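Local atomic coordinates of similar to yteR (Bacilus subtilis) (Clostridium acetobutylicum, PDB entry 4WU0), a protein that probably acts as an unsaturated rhamnogalacturonan hydrolase of glycoside hydrolase family 105, cleaving fragments released from pectin. Residues L132-T137 with A208-T212; F152-H157 with L216-D222; I227-N231 with G281-E285. All coordinates share one frame. Residue numbers count along the deposited sequence, not the author numbering.

In the fold
The chain folds as an (α/α)6 barrel of helical hairpins, and three consecutive hairpins supply everything described here: 129-146/152-166, 199-215/223-240 and 264-279/288-302. Contact 1 joins inner helices 129-146 and 199-215, its centre about 8 Å from the centre of the chain. Contacts 2 and 3 follow one rule farther out: the N-terminal half of an outer helix meets the loop that follows the next inner helix. Centres of contacts 1 and 2 lie about 12 Å apart, those of 1 and 3 about 15 Å, those of 2 and 3 about 16 Å. Contacts 1 and 2 interleave along the sequence, whereas contact 3 opens after both have closed. Leu209 meets Ile229 and Leu230, and Thr212 meets Ile155, so packing runs continuously from barrel interior to outer layer.

Contact 1: L132-T137 with A208-T212; sequences LYMGAT and ALADT
Ala208 lays its methyl group over the backbone of the facing helix, with CB 3.7 Å from Leu132 O and 3.7 Å from Tyr133 CA; Thr137 OG1 approaches the same CB to 3.2 Å. Both segments are helical and run nearly parallel, their axes 9.6 Å apart at closest approach and crossing at -25°. The register pairs Tyr133 with Ala208 (CA-CA 4.5 Å) and Thr137 with Thr212 (CA-CA 5.5 Å). Helix 132-137 contains a wider π-type turn at 132-136: Thr137 N donates to Leu132 O at 3.1 Å, and Thr137 OG1, in the m rotamer, donates to the same Leu132 O at 2.9 Å. Thr212, also m, turns its OG1 back onto Ala208 O (2.9 Å), leaving Thr137 OG1 and Thr212 OG1 3.2 Å apart. Tyr133 is t and presents its ring edge to Asp211, CE1 to OD2 3.6 Å, while Asp211 OD1 is held by Tyr272 and Lys276 on helix 264-279. Thr137 CG2 rests 3.8 Å from Asp211 CB. Phe159 of outer helix 152-166 covers Ala208 and Thr212. The near-parallel course of these two helices is that of neighbouring inner helices in an (α/α)6 barrel.

Contact 2: F152-H157 with L216-D222; sequences FDDITH and LPKNHKD
Two side-chain hydrogen bonds tie the first turns of outer helix 152-166 to the loop 216-222: Thr156 OG1 donates to Asp222 OD2 at 2.6 Å, and His220 NE2 donates to Asp153 OD1 at 2.8 Å. Asp153 and Asp222 are both m, Thr156 is p, and His220 is t with chi2 near -90°. A water adds a bridge, donating to Asp153 O (2.8 Å) and Asp222 OD2 (2.7 Å). At the solvent side Asp153 OD2 forms a long salt bridge with Lys221 NZ, 3.7 Å, and also has a salt bridge to Lys150. After Leu216 the loop makes a type I turn, Pro217 to His220, closed by His220 N to Pro217 O at 2.9 Å, then leads into helix 223-240. CA register pairs Phe152 with Leu216 (7.2 Å) and Thr156 with Asp222 (6.3 Å). Beneath the polar layer Phe152 CD1 lies 3.7 Å from Leu216 CD2, and Phe152 CD2 3.5 Å from Pro217 CD; Thr156 CG2 also reaches Leu216 CD2 at 3.8 Å. His220 ND1 accepts a capping bond from Asp222 N (3.1 Å) while NE2 donates to Asp153, a pattern consistent with a neutral imidazole protonated on NE2.

Contact 3: I227-N231 with G281-E285; sequences IKILN and GYLPE
In an (α/α)6 barrel the chain turns outward after each inner helix, and here the loop that does so after helix 264-279 packs on outer helix 223-240 of the preceding hairpin. Gly281 ends the inner helix in a Schellman motif, with phi/psi of 87/7°; a CB in this conformation would press against the carbonyl oxygen of the residue before. Tyr282 returns to helical angles (-72/-32°), and the loop is extended at Leu283 and Pro284, psi about 150° at both. CA register sets Ile227 against Tyr282 (6.0 Å) and Asn231 against Leu283 (6.3 Å). Tyr282, chi1 m, brings its ring against two aliphatic side chains: Ile227, mt, brings CD1 within 4.1 Å of Tyr282 CD1, and Leu230, tp, brings CD2 within 4.1 Å of Tyr282 CD2. Ile213 of helix 199-215 also touches the Tyr282 side chain, linking the loop to the inner layer. Leu283, mt, directs CD2 to 4.2 Å from Leu230 CG and 3.5 Å from Asn231 OD1, while Pro284 CD lies 3.8 Å from that same Asn231 OD1. Asn231 itself is m with chi2 near -90°, which folds its amide back along its helix. One nitrogen makes two bonds: Asn231 ND2 donates to Ile227 O at 2.9 Å and to Tyr282 O at 2.8 Å.

Contact 1: L132-T137 with A208-T212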
loop_
_atom_site.group_PDB
_atom_site.type_symbol
_atom_site.label_atom_id
_atom_site.label_comp_id
_atom_site.label_asym_id
_atom_site.label_seq_id
_atom_site.Cartn_x
_atom_site.Cartn_y
_atom_site.Cartn_z
ATOM N N LEU A 132 6.594 -2.579 -4.026
ATOM C CA LEU A 132 7.264 -2.819 -2.765
ATOM C C LEU A 132 6.277 -3.183 -1.679
ATOM O O LEU A 132 6.605 -3.940 -0.776
ATOM C CB LEU A 132 8.092 -1.601 -2.346
ATOM C CG LEU A 132 9.484 -1.526 -2.980
ATOM C CD1 LEU A 132 10.366 -2.647 -2.459
ATOM C CD2 LEU A 132 9.416 -1.542 -4.503
ATOM N N TYR A 133 5.063 -2.649 -1.761
ATOM C CA TYR A 133 4.024 -2.968 -0.788
ATOM C C TYR A 133 3.402 -4.318 -1.112
ATOM O O TYR A 133 3.156 -5.117 -0.207
ATOM C CB TYR A 133 2.919 -1.910 -0.801
ATOM C CG TYR A 133 1.868 -2.144 0.254
ATOM C CD1 TYR A 133 2.136 -1.895 1.585
ATOM C CD2 TYR A 133 0.617 -2.633 -0.076
ATOM C CE1 TYR A 133 1.181 -2.105 2.531
ATOM C CE2 TYR A 133 -0.347 -2.844 0.872
ATOM C CZ TYR A 133 -0.072 -2.571 2.176
ATOM O OH TYR A 133 -1.048 -2.760 3.141
ATOM N N MET A 134 3.154 -4.581 -2.398
ATOM C CA MET A 134 2.451 -5.812 -2.787
ATOM C C MET A 134 3.306 -7.060 -2.620
ATOM O O MET A 134 2.797 -8.146 -2.303
ATOM C CB MET A 134 2.005 -5.758 -4.246
ATOM C CG MET A 134 1.364 -4.450 -4.674
ATOM S SD MET A 134 -0.062 -4.023 -3.697
ATOM C CE MET A 134 -0.355 -2.357 -4.334
ATOM N N GLY A 135 4.587 -6.913 -2.925
ATOM C CA GLY A 135 5.487 -8.043 -3.112
ATOM C C GLY A 135 6.451 -8.208 -1.964
ATOM O O GLY A 135 6.274 -9.087 -1.155
ATOM N N ALA A 136 7.455 -7.342 -1.905
ATOM C CA ALA A 136 8.455 -7.413 -0.848
ATOM C C ALA A 136 7.838 -7.448 0.542
ATOM O O ALA A 136 8.285 -8.216 1.396
ATOM C CB ALA A 136 9.409 -6.252 -0.961
ATOM N N THR A 137 6.808 -6.634 0.780
ATOM C CA THR A 137 6.165 -6.594 2.091
ATOM C C THR A 137 5.390 -7.883 2.412
ATOM O O THR A 137 5.400 -8.352 3.553
ATOM C CB THR A 137 5.262 -5.332 2.253
ATOM O OG1 THR A 137 6.060 -4.167 2.029
ATOM C CG2 THR A 137 4.632 -5.229 3.621
ATOM N N ALA A 208 4.853 0.219 3.094
ATOM C CA ALA A 208 5.709 -0.944 2.894
ATOM C C ALA A 208 6.869 -0.930 3.871
ATOM O O ALA A 208 7.204 -1.963 4.453
ATOM C CB ALA A 208 6.215 -0.997 1.475
ATOM N N LEU A 209 7.488 0.235 4.053
ATOM C CA LEU A 209 8.585 0.354 5.000
ATOM C C LEU A 209 8.127 0.061 6.431
ATOM O O LEU A 209 8.728 -0.766 7.135
ATOM C CB LEU A 209 9.237 1.739 4.922
ATOM C CG LEU A 209 10.095 2.020 3.678
ATOM C CD1 LEU A 209 10.289 3.515 3.469
ATOM C CD2 LEU A 209 11.455 1.368 3.845
ATOM N N ALA A 210 7.072 0.730 6.870
ATOM C CA ALA A 210 6.594 0.544 8.227
ATOM C C ALA A 210 6.225 -0.918 8.494
ATOM O O ALA A 210 6.562 -1.469 9.536
ATOM C CB ALA A 210 5.398 1.456 8.516
ATOM N N ASP A 211 5.531 -1.545 7.556
ATOM C CA ASP A 211 5.052 -2.899 7.746
ATOM C C ASP A 211 6.188 -3.930 7.639
ATOM O O ASP A 211 6.131 -4.999 8.272
ATOM C CB ASP A 211 3.977 -3.232 6.731
ATOM C CG ASP A 211 2.697 -2.418 6.908
ATOM O OD1 ASP A 211 2.522 -1.738 7.953
ATOM O OD2 ASP A 211 1.825 -2.512 6.000
ATOM N N THR A 212 7.205 -3.631 6.834
ATOM C CA THR A 212 8.334 -4.547 6.700
ATOM C C THR A 212 9.281 -4.457 7.903
ATOM O O THR A 212 9.703 -5.471 8.466
ATOM C CB THR A 212 9.102 -4.285 5.395
ATOM O OG1 THR A 212 8.268 -4.650 4.295
ATOM C CG2 THR A 212 10.390 -5.094 5.321
#

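Contact 2: F152-H157 with L216-D222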
loop_
_atom_site.group_PDB
_atom_site.type_symbol
_atom_site.label_atom_id
_atom_site.label_comp_id
_atom_site.label_asym_id
_atom_site.label_seq_id
_atom_site.Cartn_x
_atom_site.Cartn_y
_atom_site.Cartn_z
ATOM N N PHE A 152 15.117 -12.448 4.615
ATOM C CA PHE A 152 14.911 -11.018 4.859
ATOM C C PHE A 152 15.970 -10.156 4.147
ATOM O O PHE A 152 15.699 -8.994 3.821
ATOM C CB PHE A 152 14.919 -10.704 6.360
ATOM C CG PHE A 152 13.674 -11.128 7.093
ATOM C CD1 PHE A 152 12.432 -10.661 6.714
ATOM C CD2 PHE A 152 13.755 -11.942 8.219
ATOM C CE1 PHE A 152 11.285 -11.033 7.404
ATOM C CE2 PHE A 152 12.603 -12.308 8.914
ATOM C CZ PHE A 152 11.370 -11.845 8.496
ATOM N N ASP A 153 17.168 -10.692 3.929
ATOM C CA ASP A 153 18.236 -9.935 3.269
ATOM C C ASP A 153 17.827 -9.533 1.856
ATOM O O ASP A 153 18.189 -8.465 1.377
ATOM C CB ASP A 153 19.521 -10.778 3.139
ATOM C CG ASP A 153 20.220 -11.058 4.465
ATOM O OD1 ASP A 153 19.707 -10.715 5.551
ATOM O OD2 ASP A 153 21.315 -11.672 4.405
ATOM N N ASP A 154 17.105 -10.426 1.190
ATOM C CA ASP A 154 16.597 -10.200 -0.163
ATOM C C ASP A 154 15.610 -9.046 -0.117
ATOM O O ASP A 154 15.737 -8.075 -0.864
ATOM C CB ASP A 154 15.935 -11.496 -0.645
ATOM C CG ASP A 154 15.325 -11.398 -2.036
ATOM O OD1 ASP A 154 15.314 -10.314 -2.662
ATOM O OD2 ASP A 154 14.833 -12.444 -2.493
ATOM N N ILE A 155 14.652 -9.150 0.794
ATOM C CA ILE A 155 13.613 -8.152 0.961
ATOM C C ILE A 155 14.195 -6.776 1.261
ATOM O O ILE A 155 13.823 -5.781 0.614
ATOM C CB ILE A 155 12.655 -8.597 2.073
ATOM C CG1 ILE A 155 11.856 -9.814 1.585
ATOM C CG2 ILE A 155 11.721 -7.461 2.524
ATOM C CD1 ILE A 155 11.429 -10.746 2.697
ATOM N N THR A 156 15.093 -6.686 2.231
ATOM C CA THR A 156 15.625 -5.375 2.584
ATOM C C THR A 156 16.431 -4.774 1.433
ATOM O O THR A 156 16.365 -3.581 1.173
ATOM C CB THR A 156 16.460 -5.405 3.880
ATOM O OG1 THR A 156 17.535 -6.337 3.770
ATOM C CG2 THR A 156 15.580 -5.800 5.048
ATOM N N HIS A 157 17.198 -5.604 0.743
ATOM C CA HIS A 157 17.955 -5.148 -0.430
ATOM C C HIS A 157 17.020 -4.514 -1.461
ATOM O O HIS A 157 17.359 -3.497 -2.093
ATOM C CB HIS A 157 18.684 -6.343 -1.045
ATOM C CG HIS A 157 19.491 -6.012 -2.261
ATOM N ND1 HIS A 157 20.703 -5.356 -2.201
ATOM C CD2 HIS A 157 19.261 -6.257 -3.572
ATOM C CE1 HIS A 157 21.192 -5.225 -3.421
ATOM N NE2 HIS A 157 20.332 -5.759 -4.271
ATOM N N LEU A 216 10.920 -7.408 10.739
ATOM C CA LEU A 216 12.352 -7.722 10.726
ATOM C C LEU A 216 12.899 -8.138 12.091
ATOM O O LEU A 216 12.489 -7.620 13.117
ATOM C CB LEU A 216 13.175 -6.529 10.238
ATOM C CG LEU A 216 13.095 -6.110 8.774
ATOM C CD1 LEU A 216 14.009 -4.909 8.554
ATOM C CD2 LEU A 216 13.481 -7.277 7.849
ATOM N N PRO A 217 13.869 -9.057 12.115
ATOM C CA PRO A 217 14.600 -9.265 13.366
ATOM C C PRO A 217 15.214 -7.954 13.882
ATOM O O PRO A 217 15.712 -7.176 13.077
ATOM C CB PRO A 217 15.689 -10.276 12.964
ATOM C CG PRO A 217 15.089 -11.003 11.789
ATOM C CD PRO A 217 14.297 -9.988 11.051
ATOM N N LYS A 218 15.170 -7.713 15.194
ATOM C CA LYS A 218 15.678 -6.464 15.766
ATOM C C LYS A 218 17.141 -6.204 15.453
ATOM O O LYS A 218 17.565 -5.050 15.372
ATOM C CB LYS A 218 15.470 -6.444 17.284
ATOM C CG LYS A 218 14.112 -5.901 17.694
ATOM C CD LYS A 218 12.988 -6.755 17.135
ATOM C CE LYS A 218 11.617 -6.131 17.335
ATOM N NZ LYS A 218 10.541 -7.132 17.044
ATOM N N ASN A 219 17.905 -7.275 15.271
ATOM C CA ASN A 219 19.318 -7.145 14.949
ATOM C C ASN A 219 19.622 -7.255 13.462
ATOM O O ASN A 219 20.780 -7.432 13.088
ATOM C CB ASN A 219 20.150 -8.162 15.727
ATOM C CG ASN A 219 19.881 -9.603 15.318
ATOM O OD1 ASN A 219 19.137 -9.876 14.361
ATOM N ND2 ASN A 219 20.479 -10.536 16.049
ATOM N N HIS A 220 18.605 -7.159 12.612
ATOM C CA HIS A 220 18.862 -7.323 11.191
ATOM C C HIS A 220 19.803 -6.237 10.678
ATOM O O HIS A 220 19.655 -5.073 11.019
ATOM C CB HIS A 220 17.582 -7.353 10.371
ATOM C CG HIS A 220 17.808 -7.811 8.969
ATOM N ND1 HIS A 220 18.148 -6.947 7.956
ATOM C CD2 HIS A 220 17.831 -9.054 8.430
ATOM C CE1 HIS A 220 18.353 -7.632 6.845
ATOM N NE2 HIS A 220 18.180 -8.915 7.110
ATOM N N LYS A 221 20.765 -6.624 9.842
ATOM C CA LYS A 221 21.810 -5.703 9.410
ATOM C C LYS A 221 21.286 -4.475 8.647
ATOM O O LYS A 221 21.948 -3.430 8.642
ATOM C CB LYS A 221 22.842 -6.428 8.544
ATOM C CG LYS A 221 22.263 -6.955 7.252
ATOM C CD LYS A 221 23.300 -7.747 6.497
ATOM C CE LYS A 221 22.740 -8.288 5.214
ATOM N NZ LYS A 221 23.831 -8.918 4.446
ATOM N N ASP A 222 20.123 -4.605 8.008
ATOM C CA ASP A 222 19.554 -3.500 7.206
ATOM C C ASP A 222 18.390 -2.790 7.890
ATOM O O ASP A 222 17.784 -1.904 7.302
ATOM C CB ASP A 222 19.081 -3.981 5.823
ATOM C CG ASP A 222 20.213 -4.506 4.969
ATOM O OD1 ASP A 222 21.359 -4.019 5.103
ATOM O OD2 ASP A 222 19.963 -5.416 4.159
HETATM O O HOH W 1 20.507 -7.168 2.215
#

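Contact 3: I227-N231 with G281-E285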
loop_
_atom_site.group_PDB
_atom_site.type_symbol
_atom_site.label_atom_id
_atom_site.label_comp_id
_atom_site.label_asym_id
_atom_site.label_seq_id
_atom_site.Cartn_x
_atom_site.Cartn_y
_atom_site.Cartn_z
ATOM N N ILE A 227 14.826 2.138 8.448
ATOM C CA ILE A 227 14.285 3.155 9.332
ATOM C C ILE A 227 14.719 4.550 8.872
ATOM O O ILE A 227 13.910 5.483 8.845
ATOM C CB ILE A 227 14.672 2.867 10.801
ATOM C CG1 ILE A 227 13.916 1.628 11.287
ATOM C CG2 ILE A 227 14.369 4.055 11.727
ATOM C CD1 ILE A 227 14.413 1.052 12.608
ATOM N N LYS A 228 15.982 4.685 8.477
ATOM C CA LYS A 228 16.470 5.957 7.962
ATOM C C LYS A 228 15.714 6.374 6.698
ATOM O O LYS A 228 15.327 7.537 6.555
ATOM C CB LYS A 228 17.984 5.888 7.698
ATOM C CG LYS A 228 18.547 7.157 7.110
ATOM C CD LYS A 228 20.033 6.985 6.813
ATOM C CE LYS A 228 20.724 8.303 6.548
ATOM N NZ LYS A 228 22.177 8.076 6.245
ATOM N N ILE A 229 15.517 5.438 5.773
ATOM C CA ILE A 229 14.769 5.726 4.561
ATOM C C ILE A 229 13.364 6.200 4.913
ATOM O O ILE A 229 12.862 7.158 4.343
ATOM C CB ILE A 229 14.682 4.462 3.646
ATOM C CG1 ILE A 229 16.067 4.128 3.094
ATOM C CG2 ILE A 229 13.670 4.650 2.505
ATOM C CD1 ILE A 229 16.137 2.791 2.379
ATOM N N LEU A 230 12.718 5.534 5.868
ATOM C CA LEU A 230 11.385 5.963 6.279
ATOM C C LEU A 230 11.394 7.393 6.843
ATOM O O LEU A 230 10.529 8.226 6.505
ATOM C CB LEU A 230 10.791 4.983 7.293
ATOM C CG LEU A 230 9.413 5.365 7.850
ATOM C CD1 LEU A 230 8.360 5.480 6.773
ATOM C CD2 LEU A 230 8.957 4.338 8.880
ATOM N N ASN A 231 12.362 7.689 7.703
ATOM C CA ASN A 231 12.473 9.040 8.232
ATOM C C ASN A 231 12.666 10.043 7.112
ATOM O O ASN A 231 12.062 11.116 7.134
ATOM C CB ASN A 231 13.607 9.153 9.239
ATOM C CG ASN A 231 13.185 8.735 10.615
ATOM O OD1 ASN A 231 12.741 9.550 11.413
ATOM N ND2 ASN A 231 13.304 7.456 10.899
ATOM N N GLY A 281 8.406 3.548 17.286
ATOM C CA GLY A 281 9.656 4.233 17.585
ATOM C C GLY A 281 10.543 4.533 16.383
ATOM O O GLY A 281 11.678 5.008 16.568
ATOM N N TYR A 282 10.042 4.275 15.169
ATOM C CA TYR A 282 10.827 4.538 13.975
ATOM C C TYR A 282 10.933 6.028 13.724
ATOM O O TYR A 282 11.946 6.503 13.202
ATOM C CB TYR A 282 10.242 3.864 12.731
ATOM C CG TYR A 282 9.919 2.406 12.880
ATOM C CD1 TYR A 282 10.573 1.617 13.798
ATOM C CD2 TYR A 282 8.948 1.815 12.083
ATOM C CE1 TYR A 282 10.262 0.279 13.927
ATOM C CE2 TYR A 282 8.637 0.497 12.206
ATOM C CZ TYR A 282 9.293 -0.276 13.129
ATOM O OH TYR A 282 8.999 -1.622 13.280
ATOM N N LEU A 283 9.886 6.754 14.113
ATOM C CA LEU A 283 9.809 8.193 13.926
ATOM C C LEU A 283 9.735 8.825 15.317
ATOM O O LEU A 283 9.224 8.199 16.260
ATOM C CB LEU A 283 8.559 8.556 13.127
ATOM C CG LEU A 283 8.394 7.905 11.753
ATOM C CD1 LEU A 283 7.021 8.206 11.160
ATOM C CD2 LEU A 283 9.490 8.384 10.799
ATOM N N PRO A 284 10.247 10.044 15.451
ATOM C CA PRO A 284 10.288 10.652 16.786
ATOM C C PRO A 284 8.909 10.994 17.361
ATOM O O PRO A 284 7.983 11.337 16.610
ATOM C CB PRO A 284 11.101 11.934 16.561
ATOM C CG PRO A 284 10.949 12.250 15.129
ATOM C CD PRO A 284 10.824 10.932 14.421
ATOM N N GLU A 285 8.795 10.956 18.687
ATOM C CA GLU A 285 7.520 11.201 19.348
ATOM C C GLU A 285 7.054 12.636 19.151
ATOM O O GLU A 285 5.872 12.952 19.329
ATOM C CB GLU A 285 7.613 10.864 20.841
ATOM C CG GLU A 285 7.825 9.376 21.092
ATOM C CD GLU A 285 7.864 9.008 22.558
ATOM O OE1 GLU A 285 7.378 9.802 23.392
ATOM O OE2 GLU A 285 8.393 7.916 22.872
#